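Local coordinates for Alr1585 protein (Nostoc sp., PDB 5C2I) that binds haem and, as a dye-decolorizing (DyP-type) peroxidase, probably catalyses the peroxide-dependent oxidation of dyes and related substrates, at residues 140-148 with 178-186; 206-215 with 228-237. The protein carries 1 engineered substitution. All coordinates share one frame; numbering follows the deposited sequence.

Contact 1: residues 140-148 with 178-186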
loop_
_atom_site.group_PDB
_atom_site.type_symbol
_atom_site.label_atom_id
_atom_site.label_comp_id
_atom_site.label_asym_id
_atom_site.label_seq_id
_atom_site.Cartn_x
_atom_site.Cartn_y
_atom_site.Cartn_z
ATOM N N TRP A 140 31.738 14.768 -19.450
ATOM C CA TRP A 140 30.537 13.989 -19.646
ATOM C C TRP A 140 30.725 12.550 -19.207
ATOM O O TRP A 140 31.840 12.054 -19.192
ATOM C CB TRP A 140 30.143 13.959 -21.111
ATOM C CG TRP A 140 29.595 15.235 -21.690
ATOM C CD1 TRP A 140 29.610 16.480 -21.150
ATOM C CD2 TRP A 140 28.973 15.362 -22.979
ATOM N NE1 TRP A 140 28.975 17.374 -22.024
ATOM C CE2 TRP A 140 28.640 16.704 -23.168
ATOM C CE3 TRP A 140 28.707 14.453 -24.010
ATOM C CZ2 TRP A 140 27.954 17.156 -24.310
ATOM C CZ3 TRP A 140 28.039 14.919 -25.165
ATOM C CH2 TRP A 140 27.683 16.251 -25.288
ATOM N N GLU A 141 29.628 11.909 -18.823
ATOM C CA GLU A 141 29.648 10.472 -18.618
ATOM C C GLU A 141 30.127 9.767 -19.886
ATOM O O GLU A 141 29.837 10.201 -21.018
ATOM C CB GLU A 141 28.291 9.968 -18.160
ATOM C CG GLU A 141 28.076 10.339 -16.693
ATOM C CD GLU A 141 26.742 9.917 -16.124
ATOM O OE1 GLU A 141 25.997 9.184 -16.778
ATOM O OE2 GLU A 141 26.446 10.346 -14.976
ATOM N N LEU A 142 30.920 8.705 -19.681
ATOM C CA LEU A 142 31.587 7.988 -20.785
ATOM C C LEU A 142 30.661 7.617 -21.940
ATOM O O LEU A 142 31.006 7.830 -23.092
ATOM C CB LEU A 142 32.270 6.714 -20.263
ATOM C CG LEU A 142 33.509 6.912 -19.388
ATOM C CD1 LEU A 142 33.868 5.606 -18.681
ATOM C CD2 LEU A 142 34.689 7.402 -20.237
ATOM N N GLY A 143 29.475 7.111 -21.630
ATOM C CA GLY A 143 28.510 6.723 -22.666
ATOM C C GLY A 143 28.230 7.835 -23.693
ATOM O O GLY A 143 28.148 7.588 -24.905
ATOM N N PHE A 144 28.147 9.075 -23.217
ATOM C CA PHE A 144 27.826 10.184 -24.076
ATOM C C PHE A 144 29.018 10.726 -24.842
ATOM O O PHE A 144 28.836 11.534 -25.733
ATOM C CB PHE A 144 27.155 11.300 -23.262
ATOM C CG PHE A 144 25.797 10.915 -22.709
ATOM C CD1 PHE A 144 24.697 10.818 -23.544
ATOM C CD2 PHE A 144 25.640 10.601 -21.375
ATOM C CE1 PHE A 144 23.468 10.463 -23.047
ATOM C CE2 PHE A 144 24.408 10.234 -20.873
ATOM C CZ PHE A 144 23.320 10.156 -21.714
ATOM N N GLN A 145 30.238 10.305 -24.484
ATOM C CA GLN A 145 31.412 10.751 -25.208
ATOM C C GLN A 145 31.589 10.058 -26.540
ATOM O O GLN A 145 32.338 10.529 -27.380
ATOM C CB GLN A 145 32.669 10.603 -24.354
ATOM C CG GLN A 145 32.612 11.527 -23.131
ATOM C CD GLN A 145 33.911 11.623 -22.381
ATOM O OE1 GLN A 145 34.968 11.565 -22.977
ATOM N NE2 GLN A 145 33.841 11.741 -21.066
ATOM N N SER A 146 30.944 8.917 -26.724
ATOM C CA SER A 146 30.987 8.205 -28.007
ATOM C C SER A 146 30.236 8.986 -29.066
ATOM O O SER A 146 29.405 9.817 -28.749
ATOM C CB SER A 146 30.312 6.843 -27.873
ATOM O OG SER A 146 31.102 5.991 -27.042
ATOM N N GLU A 147 30.528 8.700 -30.334
ATOM C CA GLU A 147 29.729 9.209 -31.422
ATOM C C GLU A 147 28.399 8.415 -31.394
ATOM O O GLU A 147 28.394 7.203 -31.483
ATOM C CB GLU A 147 30.438 9.029 -32.767
ATOM C CG GLU A 147 29.600 9.512 -33.933
ATOM C CD GLU A 147 30.318 9.435 -35.270
ATOM O OE1 GLU A 147 31.399 10.050 -35.383
ATOM O OE2 GLU A 147 29.776 8.805 -36.217
ATOM N N ILE A 148 27.314 9.125 -31.164
ATOM C CA ILE A 148 26.009 8.513 -31.056
ATOM C C ILE A 148 25.275 8.679 -32.379
ATOM O O ILE A 148 25.193 9.788 -32.912
ATOM C CB ILE A 148 25.236 9.139 -29.907
ATOM C CG1 ILE A 148 25.943 8.811 -28.589
ATOM C CG2 ILE A 148 23.791 8.660 -29.889
ATOM C CD1 ILE A 148 25.364 9.565 -27.397
ATOM N N GLU A 178 26.518 -1.149 -31.482
ATOM C CA GLU A 178 26.979 -1.082 -30.111
ATOM C C GLU A 178 25.960 -0.284 -29.328
ATOM O O GLU A 178 25.534 0.786 -29.772
ATOM C CB GLU A 178 28.321 -0.348 -30.022
ATOM C CG GLU A 178 29.456 -1.019 -30.783
ATOM C CD GLU A 178 29.813 -2.378 -30.217
ATOM O OE1 GLU A 178 29.586 -2.588 -29.014
ATOM O OE2 GLU A 178 30.280 -3.249 -30.980
ATOM N N ILE A 179 25.543 -0.796 -28.186
ATOM C CA ILE A 179 24.747 -0.001 -27.277
ATOM C C ILE A 179 25.759 0.736 -26.407
ATOM O O ILE A 179 26.389 0.119 -25.548
ATOM C CB ILE A 179 23.801 -0.896 -26.463
ATOM C CG1 ILE A 179 22.789 -1.585 -27.407
ATOM C CG2 ILE A 179 23.098 -0.086 -25.411
ATOM C CD1 ILE A 179 21.966 -2.673 -26.755
ATOM N N VAL A 180 25.935 2.022 -26.648
ATOM C CA VAL A 180 27.020 2.761 -25.994
ATOM C C VAL A 180 26.577 3.324 -24.651
ATOM O O VAL A 180 27.408 3.690 -23.824
ATOM C CB VAL A 180 27.622 3.876 -26.902
ATOM C CG1 VAL A 180 28.184 3.265 -28.180
ATOM C CG2 VAL A 180 26.611 4.972 -27.214
ATOM N N HIS A 181 25.272 3.416 -24.443
ATOM C CA HIS A 181 24.736 3.931 -23.198
ATOM C C HIS A 181 23.304 3.477 -23.017
ATOM O O HIS A 181 22.566 3.341 -24.014
ATOM C CB HIS A 181 24.824 5.454 -23.174
ATOM C CG HIS A 181 24.490 6.032 -21.858
ATOM N ND1 HIS A 181 25.222 5.745 -20.731
ATOM C CD2 HIS A 181 23.438 6.774 -21.449
ATOM C CE1 HIS A 181 24.677 6.358 -19.692
ATOM N NE2 HIS A 181 23.593 6.984 -20.102
ATOM N N ARG A 182 22.914 3.241 -21.758
ATOM C CA ARG A 182 21.526 2.925 -21.412
ATOM C C ARG A 182 21.074 3.752 -20.213
ATOM O O ARG A 182 21.820 3.918 -19.241
ATOM C CB ARG A 182 21.359 1.434 -21.120
ATOM C CG ARG A 182 19.976 1.022 -20.643
ATOM C CD ARG A 182 19.799 -0.491 -20.492
ATOM N NE ARG A 182 18.556 -0.831 -19.799
ATOM C CZ ARG A 182 17.884 -1.956 -19.917
ATOM N NH1 ARG A 182 18.262 -2.915 -20.758
ATOM N NH2 ARG A 182 16.785 -2.110 -19.194
ATOM N N GLU A 183 19.819 4.192 -20.266
ATOM C CA GLU A 183 19.107 4.671 -19.097
ATOM C C GLU A 183 17.800 3.891 -18.910
ATOM O O GLU A 183 17.187 3.407 -19.884
ATOM C CB GLU A 183 18.811 6.164 -19.206
ATOM C CG GLU A 183 20.044 7.080 -19.305
ATOM C CD GLU A 183 20.836 7.213 -18.017
ATOM O OE1 GLU A 183 20.347 6.855 -16.914
ATOM O OE2 GLU A 183 22.000 7.698 -18.118
ATOM N N ASP A 184 17.368 3.815 -17.647
ATOM C CA ASP A 184 16.075 3.278 -17.274
ATOM C C ASP A 184 15.339 4.388 -16.522
ATOM O O ASP A 184 15.554 4.592 -15.334
ATOM C CB ASP A 184 16.241 2.051 -16.379
ATOM C CG ASP A 184 16.670 0.817 -17.161
ATOM O OD1 ASP A 184 17.898 0.656 -17.445
ATOM O OD2 ASP A 184 15.762 0.038 -17.537
ATOM N N GLY A 185 14.525 5.120 -17.260
ATOM C CA GLY A 185 13.778 6.246 -16.737
ATOM C C GLY A 185 12.552 5.812 -15.980
ATOM O O GLY A 185 11.964 4.756 -16.233
ATOM N N PHE A 186 12.177 6.629 -15.008
ATOM C CA PHE A 186 10.992 6.371 -14.207
ATOM C C PHE A 186 10.347 7.683 -13.776
ATOM O O PHE A 186 10.949 8.760 -13.896
ATOM C CB PHE A 186 11.328 5.507 -12.987
ATOM C CG PHE A 186 12.312 6.133 -12.047
ATOM C CD1 PHE A 186 11.871 6.941 -11.000
ATOM C CD2 PHE A 186 13.644 5.936 -12.210
ATOM C CE1 PHE A 186 12.789 7.521 -10.132
ATOM C CE2 PHE A 186 14.570 6.512 -11.339
ATOM C CZ PHE A 186 14.129 7.305 -10.308
#
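Phe144 and His181 bring their rings together with centroids 4.4 Å apart and planes inclined obliquely at 50°. The outer end of the phenyl group does the touching: its CE2 and CZ lie against the CD2-NE2 bond of the imidazole, with Phe144 CZ 3.4 Å from His181 CD2. His181 CG stands anti to the backbone N (chi1 -171°), which carries the ring out from strand 177-189 to meet the short helix 142-145.

Close backbone approach and apolar contact make up the rest of the interface. Gly143 has no side chain to hold the segments apart, and its CA comes within 3.4 Å of Val180 O while also lying against His181 CB. Val180 fills the adjoining position: its CG2 meets Ile148 CG1 at 4.1 Å, while CB and CG1 rest alongside Ser146.

No hydrogen bond crosses between the two segments, and polar order comes from other directions. His181 NE2 donates to Glu183 OE2 at 2.6 Å, nearly within the imidazole plane but on the anti side of the carboxylate and well out of its plane, which should hinder rotation of the ring. The same OE2 sits near the edge of Phe144. Glu141 OE1 lies 4.5 Å from Glu183 OE2, and Lys258 forms salt bridges with both, probably offsetting their repulsion. Gln171 of the second subunit also bonds to Glu141 OE1 and to Gly143 N.

Helix 159-176 packs against Arg182 and Ile179, whereas His181 and Glu183 approach 140-148. The contact thus seats the loop leading into strand 150-156 on strand 177-189, which lies between strands 42-50 and 195-196 of the antiparallel sheet, within the ferredoxin-like alpha+beta domain of the DyP dimeric alpha+beta barrel family.

Contact 2: residues 206-215 with 228-237; sequences SQPLFMKRDV and WDPKAPLDSI. With HEM (protoporphyrin IX containing Fe), chain E.
Ile237 lays its CG2 over one face of the Phe210 ring, a CH-pi contact with CG2 4.0 Å from the ring centroid. Pro233 O and Ser236 OG lie at the ring edge, near its plane. Ala232 O approaches obliquely, 3.4 Å from Phe210 CD1, and Leu234 CD2 touches the same ring atom. Ala232 CB packs on Phe210 CE1 at 3.7 Å. Phe210 CG is anti to the carbonyl carbon (chi1 -55°), a turn that lets the ring reach across to 232-237. Replacing Phe210 by an alanine would probably open a gap beside Ala232 and strip Ile237 of its aromatic partner.

The indole of Trp228 reaches 206-215 through water: its NE1 donates to water 1, which in turn donates to Ser206 OG at 2.8 Å and weakly to Gln207 O.

The backbones join in a single bridge, with Leu209 N donating to Pro230 O at 2.9 Å and Ala232 N to Leu209 O at 3.1 Å. Asp229 OD1 steadies the turn, accepting from Lys231 N, as an Asx turn, and, in a salt bridge, from Lys231 NZ on the opposite face.

At the haem, Ser206 N bonds to propionate O1A at 3.0 Å and Ser206 OG to O2D of the other propionate at 2.6 Å. The Phe210 end is mainly apolar, though Ala232 O is buried there without a hydrogen-bond partner, while Pro233 O is bonded by Ser236 N and OG. At the polar end Ser206 holds both propionates, itself bonded by the water that Trp228 NE1 also binds, probably helping to position the cofactor.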
loop_
_atom_site.group_PDB
_atom_site.type_symbol
_atom_site.label_atom_id
_atom_site.label_comp_id
_atom_site.label_asym_id
_atom_site.label_seq_id
_atom_site.Cartn_x
_atom_site.Cartn_y
_atom_site.Cartn_z
ATOM N N SER A 206 3.244 23.099 -16.978
ATOM C CA SER A 206 2.973 24.030 -18.090
ATOM C C SER A 206 3.579 23.545 -19.399
ATOM O O SER A 206 4.823 23.501 -19.556
ATOM C CB SER A 206 3.518 25.412 -17.761
ATOM O OG SER A 206 3.176 26.312 -18.797
ATOM N N GLN A 207 2.705 23.164 -20.326
ATOM C CA GLN A 207 3.136 22.617 -21.625
ATOM C C GLN A 207 2.398 23.266 -22.794
ATOM O O GLN A 207 1.214 23.590 -22.681
ATOM C CB GLN A 207 2.877 21.135 -21.687
ATOM C CG GLN A 207 3.615 20.322 -20.650
ATOM C CD GLN A 207 4.933 19.795 -21.151
ATOM O OE1 GLN A 207 5.659 20.461 -21.916
ATOM N NE2 GLN A 207 5.229 18.565 -20.760
ATOM N N PRO A 208 3.075 23.430 -23.926
ATOM C CA PRO A 208 2.315 23.610 -25.166
ATOM C C PRO A 208 1.371 22.444 -25.404
ATOM O O PRO A 208 1.777 21.286 -25.210
ATOM C CB PRO A 208 3.399 23.629 -26.251
ATOM C CG PRO A 208 4.681 23.819 -25.558
ATOM C CD PRO A 208 4.521 23.281 -24.175
ATOM N N LEU A 209 0.140 22.728 -25.816
ATOM C CA LEU A 209 -0.863 21.689 -26.017
ATOM C C LEU A 209 -1.278 21.643 -27.471
ATOM O O LEU A 209 -1.437 22.699 -28.123
ATOM C CB LEU A 209 -2.093 21.944 -25.138
ATOM C CG LEU A 209 -1.775 22.083 -23.634
ATOM C CD1 LEU A 209 -3.084 22.271 -22.868
ATOM C CD2 LEU A 209 -1.049 20.850 -23.122
ATOM N N PHE A 210 -1.537 20.423 -27.942
ATOM C CA PHE A 210 -1.862 20.160 -29.350
ATOM C C PHE A 210 -3.085 19.284 -29.558
ATOM O O PHE A 210 -3.883 19.556 -30.426
ATOM C CB PHE A 210 -0.662 19.468 -30.030
ATOM C CG PHE A 210 0.614 20.233 -29.892
ATOM C CD1 PHE A 210 0.873 21.323 -30.703
ATOM C CD2 PHE A 210 1.544 19.887 -28.943
ATOM C CE1 PHE A 210 2.046 22.050 -30.552
ATOM C CE2 PHE A 210 2.709 20.618 -28.787
ATOM C CZ PHE A 210 2.950 21.670 -29.621
ATOM N N MET A 211 -3.233 18.259 -28.738
ATOM C CA MET A 211 -4.305 17.289 -28.896
ATOM C C MET A 211 -5.533 17.667 -28.073
ATOM O O MET A 211 -5.395 18.139 -26.915
ATOM C CB MET A 211 -3.813 15.878 -28.506
ATOM C CG MET A 211 -2.564 15.391 -29.208
ATOM S SD MET A 211 -2.739 15.396 -31.001
ATOM C CE MET A 211 -4.030 14.223 -31.233
ATOM N N LYS A 212 -6.694 17.451 -28.659
ATOM C CA LYS A 212 -7.991 17.757 -28.014
ATOM C C LYS A 212 -8.093 17.255 -26.565
ATOM O O LYS A 212 -8.577 17.992 -25.687
ATOM C CB LYS A 212 -9.167 17.221 -28.821
ATOM C CG LYS A 212 -10.541 17.565 -28.197
ATOM C CD LYS A 212 -11.712 17.189 -29.086
ATOM C CE LYS A 212 -13.013 17.515 -28.387
ATOM N NZ LYS A 212 -14.171 17.222 -29.241
ATOM N N ARG A 213 -7.672 16.024 -26.310
ATOM C CA ARG A 213 -7.846 15.441 -24.972
ATOM C C ARG A 213 -7.118 16.307 -23.947
ATOM O O ARG A 213 -7.640 16.562 -22.840
ATOM C CB ARG A 213 -7.306 14.008 -24.897
ATOM C CG ARG A 213 -8.105 13.025 -25.733
ATOM C CD ARG A 213 -9.143 12.303 -24.943
ATOM N NE ARG A 213 -8.672 11.860 -23.632
ATOM C CZ ARG A 213 -9.490 11.432 -22.669
ATOM N NH1 ARG A 213 -10.807 11.339 -22.889
ATOM N NH2 ARG A 213 -8.988 11.102 -21.485
ATOM N N ASP A 214 -5.938 16.799 -24.322
ATOM C CA ASP A 214 -5.194 17.702 -23.444
ATOM C C ASP A 214 -5.797 19.078 -23.360
ATOM O O ASP A 214 -5.868 19.672 -22.263
ATOM C CB ASP A 214 -3.730 17.833 -23.925
ATOM C CG ASP A 214 -2.903 16.551 -23.726
ATOM O OD1 ASP A 214 -3.233 15.728 -22.856
ATOM O OD2 ASP A 214 -1.898 16.378 -24.445
ATOM N N VAL A 215 -6.166 19.636 -24.512
ATOM C CA VAL A 215 -6.696 21.000 -24.570
ATOM C C VAL A 215 -7.951 21.109 -23.719
ATOM O O VAL A 215 -8.087 22.022 -22.898
ATOM C CB VAL A 215 -6.972 21.449 -26.014
ATOM C CG1 VAL A 215 -7.716 22.779 -26.045
ATOM C CG2 VAL A 215 -5.656 21.577 -26.795
ATOM N N TRP A 228 -3.903 32.679 -19.581
ATOM C CA TRP A 228 -2.813 32.112 -20.374
ATOM C C TRP A 228 -3.388 31.075 -21.318
ATOM O O TRP A 228 -4.133 30.195 -20.878
ATOM C CB TRP A 228 -1.771 31.413 -19.489
ATOM C CG TRP A 228 -0.778 30.594 -20.226
ATOM C CD1 TRP A 228 -0.735 29.212 -20.304
ATOM C CD2 TRP A 228 0.328 31.064 -21.040
ATOM N NE1 TRP A 228 0.350 28.823 -21.044
ATOM C CE2 TRP A 228 1.013 29.927 -21.513
ATOM C CE3 TRP A 228 0.836 32.322 -21.347
ATOM C CZ2 TRP A 228 2.161 30.015 -22.336
ATOM C CZ3 TRP A 228 1.986 32.404 -22.156
ATOM C CH2 TRP A 228 2.602 31.275 -22.647
ATOM N N ASP A 229 -3.049 31.194 -22.601
ATOM C CA ASP A 229 -3.417 30.197 -23.613
ATOM C C ASP A 229 -2.265 29.211 -23.841
ATOM O O ASP A 229 -1.273 29.561 -24.464
ATOM C CB ASP A 229 -3.771 30.921 -24.917
ATOM C CG ASP A 229 -4.220 29.978 -26.027
ATOM O OD1 ASP A 229 -4.253 28.736 -25.813
ATOM O OD2 ASP A 229 -4.564 30.507 -27.108
ATOM N N PRO A 230 -2.396 27.943 -23.376
ATOM C CA PRO A 230 -1.332 26.974 -23.548
ATOM C C PRO A 230 -1.273 26.268 -24.920
ATOM O O PRO A 230 -0.333 25.546 -25.205
ATOM C CB PRO A 230 -1.679 25.919 -22.506
ATOM C CG PRO A 230 -3.163 25.889 -22.560
ATOM C CD PRO A 230 -3.563 27.355 -22.676
ATOM N N LYS A 231 -2.253 26.491 -25.770
ATOM C CA LYS A 231 -2.217 25.928 -27.096
ATOM C C LYS A 231 -1.035 26.450 -27.887
ATOM O O LYS A 231 -0.544 27.552 -27.656
ATOM C CB LYS A 231 -3.502 26.272 -27.866
ATOM C CG LYS A 231 -4.723 25.579 -27.282
ATOM C CD LYS A 231 -6.002 25.766 -28.092
ATOM C CE LYS A 231 -6.726 27.070 -28.196
ATOM N NZ LYS A 231 -6.564 27.962 -27.055
ATOM N N ALA A 232 -0.563 25.645 -28.813
ATOM C CA ALA A 232 0.530 26.042 -29.710
ATOM C C ALA A 232 0.266 25.499 -31.112
ATOM O O ALA A 232 -0.402 24.463 -31.263
ATOM C CB ALA A 232 1.852 25.514 -29.201
ATOM N N PRO A 233 0.762 26.208 -32.152
ATOM C CA PRO A 233 0.553 25.725 -33.519
ATOM C C PRO A 233 1.438 24.532 -33.781
ATOM O O PRO A 233 2.515 24.406 -33.185
ATOM C CB PRO A 233 0.964 26.918 -34.374
ATOM C CG PRO A 233 1.944 27.654 -33.551
ATOM C CD PRO A 233 1.537 27.445 -32.112
ATOM N N LEU A 234 1.035 23.692 -34.712
ATOM C CA LEU A 234 1.826 22.533 -35.073
ATOM C C LEU A 234 3.232 22.868 -35.548
ATOM O O LEU A 234 4.132 22.101 -35.291
ATOM C CB LEU A 234 1.116 21.641 -36.097
ATOM C CG LEU A 234 -0.097 20.857 -35.570
ATOM C CD1 LEU A 234 -0.725 20.130 -36.754
ATOM C CD2 LEU A 234 0.290 19.874 -34.503
ATOM N N ASP A 235 3.407 24.010 -36.191
ATOM C CA ASP A 235 4.741 24.392 -36.667
ATOM C C ASP A 235 5.720 24.816 -35.576
ATOM O O ASP A 235 6.894 25.055 -35.872
ATOM C CB ASP A 235 4.674 25.407 -37.814
ATOM C CG ASP A 235 4.256 26.771 -37.393
ATOM O OD1 ASP A 235 3.989 27.051 -36.226
ATOM O OD2 ASP A 235 4.229 27.622 -38.270
ATOM N N SER A 236 5.267 24.837 -34.318
ATOM C CA SER A 236 6.156 25.040 -33.199
ATOM C C SER A 236 6.774 23.721 -32.698
ATOM O O SER A 236 7.657 23.731 -31.838
ATOM C CB SER A 236 5.475 25.766 -32.043
ATOM O OG SER A 236 4.581 24.842 -31.434
ATOM N N ILE A 237 6.354 22.601 -33.273
ATOM C CA ILE A 237 6.906 21.320 -32.875
ATOM C C ILE A 237 7.211 20.369 -34.059
ATOM O O ILE A 237 8.156 19.576 -33.967
ATOM C CB ILE A 237 5.978 20.640 -31.822
ATOM C CG1 ILE A 237 6.644 19.474 -31.130
ATOM C CG2 ILE A 237 4.633 20.196 -32.427
ATOM C CD1 ILE A 237 5.877 18.934 -29.931
HETATM C CHA HEM E . 9.104 24.399 -15.673
HETATM C CHB HEM E . 12.220 22.001 -12.880
HETATM C CHC HEM E . 15.451 22.048 -16.482
HETATM C CHD HEM E . 12.403 24.658 -19.141
HETATM C C1A HEM E . 9.678 23.758 -14.587
HETATM C C2A HEM E . 9.058 23.586 -13.314
HETATM C C3A HEM E . 9.935 22.915 -12.536
HETATM C C4A HEM E . 11.074 22.652 -13.328
HETATM C CMA HEM E . 9.747 22.457 -11.114
HETATM C CAA HEM E . 7.663 24.058 -12.881
HETATM C CBA HEM E . 6.481 23.122 -13.144
HETATM C CGA HEM E . 6.363 22.889 -14.625
HETATM O O1A HEM E . 5.754 23.699 -15.384
HETATM O O2A HEM E . 6.885 21.879 -15.098
HETATM C C1B HEM E . 13.352 21.776 -13.661
HETATM C C2B HEM E . 14.502 21.036 -13.217
HETATM C C3B HEM E . 15.374 21.009 -14.214
HETATM C C4B HEM E . 14.772 21.811 -15.282
HETATM C CMB HEM E . 14.636 20.392 -11.882
HETATM C CAB HEM E . 16.692 20.340 -14.354
HETATM C CBB HEM E . 17.062 19.256 -13.649
HETATM C C1C HEM E . 14.925 22.820 -17.530
HETATM C C2C HEM E . 15.599 23.215 -18.667
HETATM C C3C HEM E . 14.733 23.978 -19.408
HETATM C C4C HEM E . 13.521 24.013 -18.710
HETATM C CMC HEM E . 16.993 22.847 -19.086
HETATM C CAC HEM E . 14.954 24.681 -20.671
HETATM C CBC HEM E . 16.068 25.188 -21.139
HETATM C C1D HEM E . 11.219 24.669 -18.406
HETATM C C2D HEM E . 10.013 25.297 -18.935
HETATM C C3D HEM E . 9.110 25.272 -17.965
HETATM C C4D HEM E . 9.779 24.565 -16.851
HETATM C CMD HEM E . 9.800 25.903 -20.313
HETATM C CAD HEM E . 7.696 25.768 -18.057
HETATM C CBD HEM E . 7.552 27.262 -17.741
HETATM C CGD HEM E . 6.124 27.670 -17.900
HETATM O O1D HEM E . 5.600 28.214 -16.931
HETATM O O2D HEM E . 5.465 27.482 -18.980
HETATM N NA HEM E . 10.943 23.250 -14.559
HETATM N NB HEM E . 13.600 22.263 -14.836
HETATM N NC HEM E . 13.685 23.388 -17.505
HETATM N ND HEM E . 11.068 24.311 -17.129
HETATM FE FE HEM E . 12.308 23.348 -16.010
HETATM O O HOH W 1 1.414 26.195 -20.943
HETATM O O HOH W 2 11.720 21.284 -16.938
#

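Following the chain from the N terminus, contact 1 comes first. It closes the 29 residues that hold strand 150-156 and helix 159-176, bringing the chain back in strand 177-189 beside the segment that preceded them. The chain then runs through the end of that strand and strand 195-196 to the haem pocket, where contact 2 closes a shorter loop of 12 residues containing the remainder of helix 212-221. The two loops lie in series and neither nest nor cross. The centres of contact 1 and contact 2 are about 31 Å apart, on opposite sides of the chain's centre. Contact 1 belongs to the N-terminal sheet and its subunit interface, contact 2 to the connection between haem and strand 239-240.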